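Local coordinates for protein glutamate--cysteine ligase GshA (PDB 3K1T) that probably acts as a ligase that joins glutamate to cysteine to form gamma-glutamylcysteine, at residues E30-S35 / A409-L414; D216-E221 / L413-I418; A95-L100 / D167-C172. All blocks are in the same frame, centred on the assembly; numbering follows the deposited sequence.

Contact 1: E30-S35 / A409-L414; sequences EHWFRS and ARLALL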
loop_
_atom_site.group_PDB
_atom_site.type_symbol
_atom_site.label_atom_id
_atom_site.label_comp_id
_atom_site.label_asym_id
_atom_site.label_seq_id
_atom_site.Cartn_x
_atom_site.Cartn_y
_atom_site.Cartn_z
ATOM N N GLU A 30 -9.137 11.065 8.652
ATOM C CA GLU A 30 -8.541 9.755 8.456
ATOM C C GLU A 30 -8.905 8.778 9.612
ATOM O O GLU A 30 -9.194 7.590 9.376
ATOM C CB GLU A 30 -7.036 9.873 8.262
ATOM C CG GLU A 30 -6.674 10.683 7.021
ATOM C CD GLU A 30 -7.164 10.084 5.707
ATOM O OE1 GLU A 30 -7.502 8.874 5.646
ATOM O OE2 GLU A 30 -7.224 10.845 4.715
ATOM N N HIS A 31 -8.938 9.288 10.834
ATOM C CA HIS A 31 -9.410 8.500 11.969
ATOM C C HIS A 31 -10.868 8.090 11.780
ATOM O O HIS A 31 -11.234 6.931 12.003
ATOM C CB HIS A 31 -9.271 9.288 13.275
ATOM C CG HIS A 31 -9.806 8.557 14.451
ATOM N ND1 HIS A 31 -11.066 8.786 14.958
ATOM C CD2 HIS A 31 -9.294 7.524 15.158
ATOM C CE1 HIS A 31 -11.276 7.971 15.977
ATOM N NE2 HIS A 31 -10.217 7.201 16.125
ATOM N N TRP A 32 -11.698 9.016 11.286
ATOM C CA TRP A 32 -13.110 8.692 11.043
ATOM C C TRP A 32 -13.242 7.589 9.988
ATOM O O TRP A 32 -13.987 6.625 10.180
ATOM C CB TRP A 32 -13.868 9.962 10.646
ATOM C CG TRP A 32 -15.334 9.760 10.383
ATOM C CD1 TRP A 32 -16.339 9.816 11.298
ATOM C CD2 TRP A 32 -15.953 9.507 9.120
ATOM N NE1 TRP A 32 -17.539 9.609 10.698
ATOM C CE2 TRP A 32 -17.341 9.406 9.356
ATOM C CE3 TRP A 32 -15.474 9.346 7.818
ATOM C CZ2 TRP A 32 -18.258 9.167 8.337
ATOM C CZ3 TRP A 32 -16.381 9.140 6.806
ATOM C CH2 TRP A 32 -17.772 9.045 7.074
ATOM N N PHE A 33 -12.510 7.696 8.883
ATOM C CA PHE A 33 -12.583 6.647 7.864
ATOM C C PHE A 33 -12.164 5.302 8.445
ATOM O O PHE A 33 -12.815 4.277 8.202
ATOM C CB PHE A 33 -11.685 6.974 6.663
ATOM C CG PHE A 33 -12.340 7.829 5.593
ATOM C CD1 PHE A 33 -13.453 7.371 4.901
ATOM C CD2 PHE A 33 -11.814 9.078 5.269
ATOM C CE1 PHE A 33 -14.042 8.136 3.917
ATOM C CE2 PHE A 33 -12.393 9.850 4.255
ATOM C CZ PHE A 33 -13.510 9.364 3.590
ATOM N N ARG A 34 -11.071 5.275 9.209
ATOM C CA ARG A 34 -10.666 4.005 9.835
ATOM C C ARG A 34 -11.770 3.406 10.705
ATOM O O ARG A 34 -11.987 2.181 10.629
ATOM C CB ARG A 34 -9.363 4.125 10.631
ATOM C CG ARG A 34 -8.144 4.085 9.707
ATOM C CD ARG A 34 -6.856 4.023 10.529
ATOM N NE ARG A 34 -6.440 5.284 11.099
ATOM C CZ ARG A 34 -5.608 6.130 10.470
ATOM N NH1 ARG A 34 -5.125 5.859 9.256
ATOM N NH2 ARG A 34 -5.278 7.232 11.063
ATOM N N SER A 35 -12.476 4.231 11.499
ATOM C CA SER A 35 -13.613 3.723 12.256
ATOM C C SER A 35 -14.681 3.126 11.324
ATOM O O SER A 35 -15.245 2.076 11.637
ATOM C CB SER A 35 -14.251 4.803 13.129
ATOM O OG SER A 35 -13.279 5.260 14.027
ATOM N N ALA A 409 -14.265 10.486 -3.130
ATOM C CA ALA A 409 -14.322 9.110 -3.685
ATOM C C ALA A 409 -14.462 8.040 -2.624
ATOM O O ALA A 409 -15.249 7.098 -2.789
ATOM C CB ALA A 409 -13.103 8.814 -4.568
ATOM N N ARG A 410 -13.764 8.206 -1.508
ATOM C CA ARG A 410 -13.904 7.297 -0.378
ATOM C C ARG A 410 -15.276 7.403 0.349
ATOM O O ARG A 410 -15.769 6.411 0.865
ATOM C CB ARG A 410 -12.730 7.435 0.587
ATOM C CG ARG A 410 -11.414 6.801 0.025
ATOM C CD ARG A 410 -10.297 6.954 1.027
ATOM N NE ARG A 410 -9.874 8.353 1.146
ATOM C CZ ARG A 410 -9.276 8.876 2.233
ATOM N NH1 ARG A 410 -8.947 8.131 3.294
ATOM N NH2 ARG A 410 -8.914 10.133 2.237
ATOM N N LEU A 411 -15.881 8.577 0.393
ATOM C CA LEU A 411 -17.269 8.703 0.898
ATOM C C LEU A 411 -18.226 7.915 0.022
ATOM O O LEU A 411 -19.099 7.204 0.531
ATOM C CB LEU A 411 -17.710 10.171 0.980
ATOM C CG LEU A 411 -16.936 11.090 1.933
ATOM C CD1 LEU A 411 -17.448 12.572 1.738
ATOM C CD2 LEU A 411 -17.139 10.633 3.372
ATOM N N ALA A 412 -18.067 8.041 -1.293
ATOM C CA ALA A 412 -18.907 7.275 -2.243
ATOM C C ALA A 412 -18.645 5.754 -2.111
ATOM O O ALA A 412 -19.564 4.946 -2.185
ATOM C CB ALA A 412 -18.665 7.755 -3.683
ATOM N N LEU A 413 -17.389 5.361 -1.924
ATOM C CA LEU A 413 -17.055 3.955 -1.647
ATOM C C LEU A 413 -17.733 3.411 -0.404
ATOM O O LEU A 413 -18.309 2.303 -0.414
ATOM C CB LEU A 413 -15.531 3.774 -1.518
ATOM C CG LEU A 413 -15.037 2.337 -1.419
ATOM C CD1 LEU A 413 -15.122 1.719 -2.804
ATOM C CD2 LEU A 413 -13.573 2.265 -0.872
ATOM N N LEU A 414 -17.699 4.184 0.676
ATOM C CA LEU A 414 -18.339 3.787 1.921
ATOM C C LEU A 414 -19.859 3.613 1.726
ATOM O O LEU A 414 -20.463 2.602 2.166
ATOM C CB LEU A 414 -18.057 4.856 3.005
ATOM C CG LEU A 414 -18.704 4.650 4.368
ATOM C CD1 LEU A 414 -18.304 3.262 4.952
ATOM C CD2 LEU A 414 -18.297 5.783 5.330
#

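Contact 2: D216-E221 / L413-I418; sequences DRVVEE and LLAATI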
loop_
_atom_site.group_PDB
_atom_site.type_symbol
_atom_site.label_atom_id
_atom_site.label_comp_id
_atom_site.label_asym_id
_atom_site.label_seq_id
_atom_site.Cartn_x
_atom_site.Cartn_y
_atom_site.Cartn_z
ATOM N N ASP A 216 -26.495 9.896 0.920
ATOM C CA ASP A 216 -27.070 10.876 1.830
ATOM C C ASP A 216 -26.712 10.607 3.287
ATOM O O ASP A 216 -26.309 11.518 4.009
ATOM C CB ASP A 216 -28.610 10.912 1.759
ATOM C CG ASP A 216 -29.167 11.604 0.537
ATOM O OD1 ASP A 216 -28.427 12.181 -0.283
ATOM O OD2 ASP A 216 -30.438 11.615 0.438
ATOM N N ARG A 217 -26.877 9.368 3.735
ATOM C CA ARG A 217 -26.581 8.994 5.117
ATOM C C ARG A 217 -25.099 9.207 5.453
ATOM O O ARG A 217 -24.776 9.684 6.509
ATOM C CB ARG A 217 -26.931 7.522 5.369
ATOM C CG ARG A 217 -28.437 7.265 5.421
ATOM C CD ARG A 217 -28.745 5.799 5.087
ATOM N NE ARG A 217 -28.181 4.849 6.059
ATOM C CZ ARG A 217 -27.946 3.559 5.791
ATOM N NH1 ARG A 217 -28.187 3.076 4.571
ATOM N NH2 ARG A 217 -27.440 2.760 6.731
ATOM N N VAL A 218 -24.204 8.824 4.545
ATOM C CA VAL A 218 -22.757 9.058 4.763
ATOM C C VAL A 218 -22.449 10.569 4.886
ATOM O O VAL A 218 -21.754 11.010 5.817
ATOM C CB VAL A 218 -21.896 8.423 3.643
ATOM C CG1 VAL A 218 -20.429 8.975 3.663
ATOM C CG2 VAL A 218 -21.909 6.860 3.764
ATOM N N VAL A 219 -22.976 11.367 3.972
ATOM C CA VAL A 219 -22.738 12.814 3.982
ATOM C C VAL A 219 -23.358 13.482 5.222
ATOM O O VAL A 219 -22.777 14.415 5.770
ATOM C CB VAL A 219 -23.240 13.481 2.685
ATOM C CG1 VAL A 219 -23.197 15.030 2.780
ATOM C CG2 VAL A 219 -22.386 12.978 1.461
ATOM N N GLU A 220 -24.507 12.989 5.678
ATOM C CA GLU A 220 -25.158 13.494 6.891
ATOM C C GLU A 220 -24.286 13.316 8.108
ATOM O O GLU A 220 -24.378 14.106 9.028
ATOM C CB GLU A 220 -26.483 12.781 7.177
ATOM C CG GLU A 220 -27.640 13.252 6.339
ATOM C CD GLU A 220 -28.835 12.248 6.368
ATOM O OE1 GLU A 220 -28.957 11.430 7.348
ATOM O OE2 GLU A 220 -29.630 12.299 5.396
ATOM N N GLU A 221 -23.426 12.303 8.112
ATOM C CA GLU A 221 -22.473 12.169 9.194
ATOM C C GLU A 221 -21.175 12.943 8.957
ATOM O O GLU A 221 -20.622 13.558 9.883
ATOM C CB GLU A 221 -22.179 10.711 9.460
ATOM C CG GLU A 221 -21.272 10.579 10.659
ATOM C CD GLU A 221 -21.083 9.151 11.117
ATOM O OE1 GLU A 221 -21.789 8.263 10.569
ATOM O OE2 GLU A 221 -20.195 8.954 12.000
ATOM N N LEU A 413 -17.389 5.361 -1.924
ATOM C CA LEU A 413 -17.055 3.955 -1.647
ATOM C C LEU A 413 -17.733 3.411 -0.404
ATOM O O LEU A 413 -18.309 2.303 -0.414
ATOM C CB LEU A 413 -15.531 3.774 -1.518
ATOM C CG LEU A 413 -15.037 2.337 -1.419
ATOM C CD1 LEU A 413 -15.122 1.719 -2.804
ATOM C CD2 LEU A 413 -13.573 2.265 -0.872
ATOM N N LEU A 414 -17.699 4.184 0.676
ATOM C CA LEU A 414 -18.339 3.787 1.921
ATOM C C LEU A 414 -19.859 3.613 1.726
ATOM O O LEU A 414 -20.463 2.602 2.166
ATOM C CB LEU A 414 -18.057 4.856 3.005
ATOM C CG LEU A 414 -18.704 4.650 4.368
ATOM C CD1 LEU A 414 -18.304 3.262 4.952
ATOM C CD2 LEU A 414 -18.297 5.783 5.330
ATOM N N ALA A 415 -20.462 4.556 1.016
ATOM C CA ALA A 415 -21.871 4.467 0.743
ATOM C C ALA A 415 -22.232 3.189 -0.038
ATOM O O ALA A 415 -23.235 2.517 0.300
ATOM C CB ALA A 415 -22.372 5.735 -0.025
ATOM N N ALA A 416 -21.454 2.876 -1.070
ATOM C CA ALA A 416 -21.665 1.649 -1.879
ATOM C C ALA A 416 -21.511 0.380 -1.018
ATOM O O ALA A 416 -22.317 -0.571 -1.167
ATOM C CB ALA A 416 -20.726 1.607 -3.055
ATOM N N THR A 417 -20.552 0.404 -0.095
ATOM C CA THR A 417 -20.281 -0.697 0.830
ATOM C C THR A 417 -21.489 -0.939 1.753
ATOM O O THR A 417 -21.957 -2.079 1.911
ATOM C CB THR A 417 -19.039 -0.395 1.689
ATOM O OG1 THR A 417 -17.938 -0.187 0.814
ATOM C CG2 THR A 417 -18.724 -1.547 2.706
ATOM N N ILE A 418 -22.001 0.141 2.320
ATOM C CA ILE A 418 -23.198 0.103 3.170
ATOM C C ILE A 418 -24.404 -0.413 2.361
ATOM O O ILE A 418 -25.089 -1.373 2.788
ATOM C CB ILE A 418 -23.470 1.473 3.835
ATOM C CG1 ILE A 418 -22.344 1.820 4.812
ATOM C CG2 ILE A 418 -24.860 1.487 4.539
ATOM C CD1 ILE A 418 -22.321 3.302 5.323
#

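Contact 3: A95-L100 / D167-C172; sequences ARRLLL and DNFDSC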
loop_
_atom_site.group_PDB
_atom_site.type_symbol
_atom_site.label_atom_id
_atom_site.label_comp_id
_atom_site.label_asym_id
_atom_site.label_seq_id
_atom_site.Cartn_x
_atom_site.Cartn_y
_atom_site.Cartn_z
ATOM N N ALA A 95 -6.665 -17.646 -0.534
ATOM C CA ALA A 95 -6.693 -17.899 -1.963
ATOM C C ALA A 95 -5.300 -18.114 -2.542
ATOM O O ALA A 95 -4.361 -17.419 -2.226
ATOM C CB ALA A 95 -7.410 -16.753 -2.710
ATOM N N ARG A 96 -5.167 -19.159 -3.335
ATOM C CA ARG A 96 -3.996 -19.341 -4.172
ATOM C C ARG A 96 -4.329 -18.937 -5.608
ATOM O O ARG A 96 -3.464 -18.426 -6.313
ATOM C CB ARG A 96 -3.580 -20.818 -4.204
ATOM C CG ARG A 96 -3.074 -21.381 -2.914
ATOM C CD ARG A 96 -2.719 -22.852 -3.108
ATOM N NE ARG A 96 -1.896 -23.400 -2.029
ATOM C CZ ARG A 96 -2.372 -23.909 -0.887
ATOM N NH1 ARG A 96 -3.687 -23.920 -0.629
ATOM N NH2 ARG A 96 -1.533 -24.400 0.025
ATOM N N ARG A 97 -5.555 -19.258 -6.036
ATOM C CA ARG A 97 -5.978 -19.126 -7.429
ATOM C C ARG A 97 -7.213 -18.224 -7.523
ATOM O O ARG A 97 -8.071 -18.267 -6.648
ATOM C CB ARG A 97 -6.320 -20.510 -7.993
ATOM C CG ARG A 97 -5.122 -21.440 -8.163
ATOM C CD ARG A 97 -5.532 -22.847 -8.564
ATOM N NE ARG A 97 -6.134 -23.580 -7.451
ATOM C CZ ARG A 97 -5.451 -24.170 -6.455
ATOM N NH1 ARG A 97 -4.121 -24.113 -6.393
ATOM N NH2 ARG A 97 -6.112 -24.805 -5.491
ATOM N N LEU A 98 -7.312 -17.438 -8.583
ATOM C CA LEU A 98 -8.454 -16.570 -8.789
ATOM C C LEU A 98 -8.939 -16.681 -10.213
ATOM O O LEU A 98 -8.141 -16.550 -11.157
ATOM C CB LEU A 98 -8.043 -15.135 -8.483
ATOM C CG LEU A 98 -9.144 -14.098 -8.410
ATOM C CD1 LEU A 98 -10.117 -14.351 -7.260
ATOM C CD2 LEU A 98 -8.468 -12.665 -8.255
ATOM N N LEU A 99 -10.236 -16.962 -10.378
ATOM C CA LEU A 99 -10.872 -16.948 -11.685
ATOM C C LEU A 99 -11.448 -15.566 -11.897
ATOM O O LEU A 99 -12.236 -15.093 -11.066
ATOM C CB LEU A 99 -12.016 -18.002 -11.746
ATOM C CG LEU A 99 -12.748 -18.175 -13.082
ATOM C CD1 LEU A 99 -11.839 -18.837 -14.111
ATOM C CD2 LEU A 99 -14.056 -19.003 -12.920
ATOM N N LEU A 100 -11.047 -14.928 -12.990
ATOM C CA LEU A 100 -11.520 -13.598 -13.359
ATOM C C LEU A 100 -12.544 -13.720 -14.485
ATOM O O LEU A 100 -12.236 -14.210 -15.567
ATOM C CB LEU A 100 -10.361 -12.696 -13.809
ATOM C CG LEU A 100 -10.698 -11.252 -14.260
ATOM C CD1 LEU A 100 -11.205 -10.394 -13.092
ATOM C CD2 LEU A 100 -9.442 -10.585 -14.918
ATOM N N ASP A 167 -9.490 -25.703 -17.506
ATOM C CA ASP A 167 -8.570 -26.845 -17.699
ATOM C C ASP A 167 -7.549 -26.880 -16.586
ATOM O O ASP A 167 -6.770 -25.940 -16.431
ATOM C CB ASP A 167 -7.847 -26.688 -19.049
ATOM C CG ASP A 167 -6.829 -27.804 -19.316
ATOM O OD1 ASP A 167 -7.272 -28.966 -19.294
ATOM O OD2 ASP A 167 -5.608 -27.509 -19.545
ATOM N N ASN A 168 -7.571 -27.936 -15.780
ATOM C CA ASN A 168 -6.630 -28.063 -14.681
ATOM C C ASN A 168 -6.563 -26.800 -13.797
ATOM O O ASN A 168 -5.478 -26.338 -13.415
ATOM C CB ASN A 168 -5.240 -28.410 -15.270
ATOM C CG ASN A 168 -4.257 -28.933 -14.217
ATOM O OD1 ASN A 168 -4.671 -29.468 -13.180
ATOM N ND2 ASN A 168 -2.949 -28.759 -14.471
ATOM N N PHE A 169 -7.724 -26.221 -13.465
ATOM C CA PHE A 169 -7.745 -24.963 -12.715
ATOM C C PHE A 169 -9.030 -24.856 -11.914
ATOM O O PHE A 169 -10.116 -24.641 -12.475
ATOM C CB PHE A 169 -7.650 -23.757 -13.641
ATOM C CG PHE A 169 -7.515 -22.432 -12.906
ATOM C CD1 PHE A 169 -6.278 -22.027 -12.414
ATOM C CD2 PHE A 169 -8.608 -21.604 -12.736
ATOM C CE1 PHE A 169 -6.122 -20.803 -11.767
ATOM C CE2 PHE A 169 -8.470 -20.371 -12.083
ATOM C CZ PHE A 169 -7.229 -19.972 -11.599
ATOM N N ASP A 170 -8.903 -25.009 -10.613
ATOM C CA ASP A 170 -10.063 -24.856 -9.748
ATOM C C ASP A 170 -9.784 -23.775 -8.741
ATOM O O ASP A 170 -8.982 -23.974 -7.840
ATOM C CB ASP A 170 -10.430 -26.142 -9.020
ATOM C CG ASP A 170 -11.650 -25.922 -8.109
ATOM O OD1 ASP A 170 -11.512 -25.359 -7.012
ATOM O OD2 ASP A 170 -12.757 -26.238 -8.511
ATOM N N SER A 171 -10.455 -22.625 -8.878
ATOM C CA SER A 171 -10.144 -21.516 -8.009
ATOM C C SER A 171 -10.905 -21.544 -6.749
ATOM O O SER A 171 -12.002 -22.102 -6.611
ATOM C CB SER A 171 -10.379 -20.156 -8.682
ATOM O OG SER A 171 -11.750 -19.977 -8.979
ATOM N N CYS A 172 -10.325 -20.803 -5.842
ATOM C CA CYS A 172 -10.790 -20.617 -4.523
ATOM C C CYS A 172 -12.006 -19.577 -4.562
ATOM O O CYS A 172 -13.076 -19.736 -3.950
ATOM C CB CYS A 172 -9.475 -20.196 -3.740
ATOM S SG CYS A 172 -7.711 -21.167 -4.194
HETATM O O HOH W 1 -9.416 -24.465 -4.993
#

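Contact 1: E30-S35 / A409-L414
Arg410, which meets both Glu30 and Phe33, has a chain bent at chi3 (-70°), which turns NE out of the extended line. Phe33 CG stands anti to its own carbonyl carbon, beside the backbone N, on a bond that points at the other helix. The setting is a pair of nearly parallel helices, 26-40 and 398-421, whose local axes run 11.9 Å apart at 18°. Long side chains fill the distance between them. The polar part is a buried, end-on bidentate salt bridge. Arg410 NH1 binds Glu30 OE1 at 2.9 Å, and Arg410 NH2 binds Glu30 OE2 at 3.1 Å. Each oxygen uses its syn lone pair, and carboxylate and guanidinium are nearly coplanar. Glu30 OE2 has a second partner in Tyr403 OH, and Arg410 NE gives its hydrogen to Gly406 O. Bonds from all three nitrogens fix the position and rotation of the guanidinium. One of its faces lies on the Phe33 ring in an off-centre cation-pi stack, the planes 26° apart, with Phe33 CE2 over the guanidinium centre. The opposite face of that ring takes Trp32 CZ3 near the rim. Trp32 NE1 is probably hydrogen-bonded to Glu221 of helix 210-226, which also covers Leu411. The aliphatic part of Arg410 packs here too, its CB 3.6 Å from Phe33 CE1. Beyond it the contact turns apolar. Leu411 CD2 comes 3.8 Å from Trp32 CZ3 and 3.9 Å from Phe33 CZ, and one turn on Leu414 CD2 lies 3.7 Å from Trp32 CH2.

Contact 2: D216-E221 / L413-I418
The guanidinium of Arg217 meets Ile418 through a methyl group, Ile418 CG2, which approaches it obliquely. That methyl lies 3.6 Å from Arg217 NH2 and 3.7 Å from Arg217 NH1. Arg217 is modelled in two conformers, so this touch is certain for only one of them. In it NH2 makes a salt bridge with Glu422, just beyond the end of helix 398-421. The buried part of the contact belongs to Val218. Its CG2, anti to the carbonyl carbon, sits among three residues of the other segment. Val218 CG2 is 3.9 Å from Leu414 CG. It is 4.0 Å from Ala415 CB, and Ile418 CD1 also touches it. This is a helix-helix crossing of 210-226 over 398-421, with local axes 9.3 Å apart and 129° between their directions. The small Ala415 is consistent with the close approach of the backbones: its CA is 6.2 Å from that of Val218. Contacts across the crossing are apolar apart from the arginine at its border. The second methyl of the valine has a looser touch, with Val218 CG1 4.2 Å from Leu414 CD2.

Contact 3: A95-L100 / D167-C172
This contact lies where a mixed beta sheet begins to pair strand 97-102 with the chain leading into strand 173-177. Cys172 N gives a weak bond to Arg97 O at 3.5 Å, and regular parallel pairing follows from Leu99 to Ala173. Cys172 SG faces the turn before strand 97-102 and accepts from two successive backbone N-H groups, Arg96 N and Arg97 N, each 3.4 Å from it. Cys172 and Arg97 both have two modelled conformers, so bonds to their side chains are certain only for the conformer described. Arg97 bends at chi3 (-73°), and its NE bonds Asp170 O at 2.9 Å. The oxygen lies near the guanidinium plane, while NE stands 44° out of the carbonyl plane. A water also donates to Asp170 O at 2.9 Å and takes a weak bond from Arg97 NH2. The carboxylate of Asp170 is paired with Arg163 instead. The aliphatic stem of Arg97 runs past the Phe169 ring, with Arg97 CB 3.8 Å from Phe169 CZ. Leu98 O lies at the ring edge, 3.6 Å from Phe169 CZ. An alanine in place of Phe169 would probably open a gap beside the Arg97 stem and leave that chain freer to move. Ser171 OG is bonded to Ala173 O and lies 3.4 Å from Leu99 CB. Strand 128-133 flanks strand 97-102 on its other side, its Glu128 and Arg130 touching Phe169. Leu98 and Leu100 pack on helix 109-124, and Arg96 touches His31 of the second subunit.

Overall arrangement
Contacts 1 and 2 form one helical core. Both use helix 398-421, share Leu414, and join it to helices 26-40 and 210-226. They touch where Leu411 of contact 1 packs on Val218 of contact 2. Contact 1 buries an ion pair beside aromatic rings. Contact 2 is mainly aliphatic, with its charge at the exposed border. Contact 3 stands apart, its centre about 32 Å from that of contact 1, and is only partly buried. It joins strand ends in a sheet by backbone bonds, a cysteine sulfur and the Arg97 side chain, which packs against Phe169. Contacts 1 and 3 both reach the second subunit; contact 2 does not.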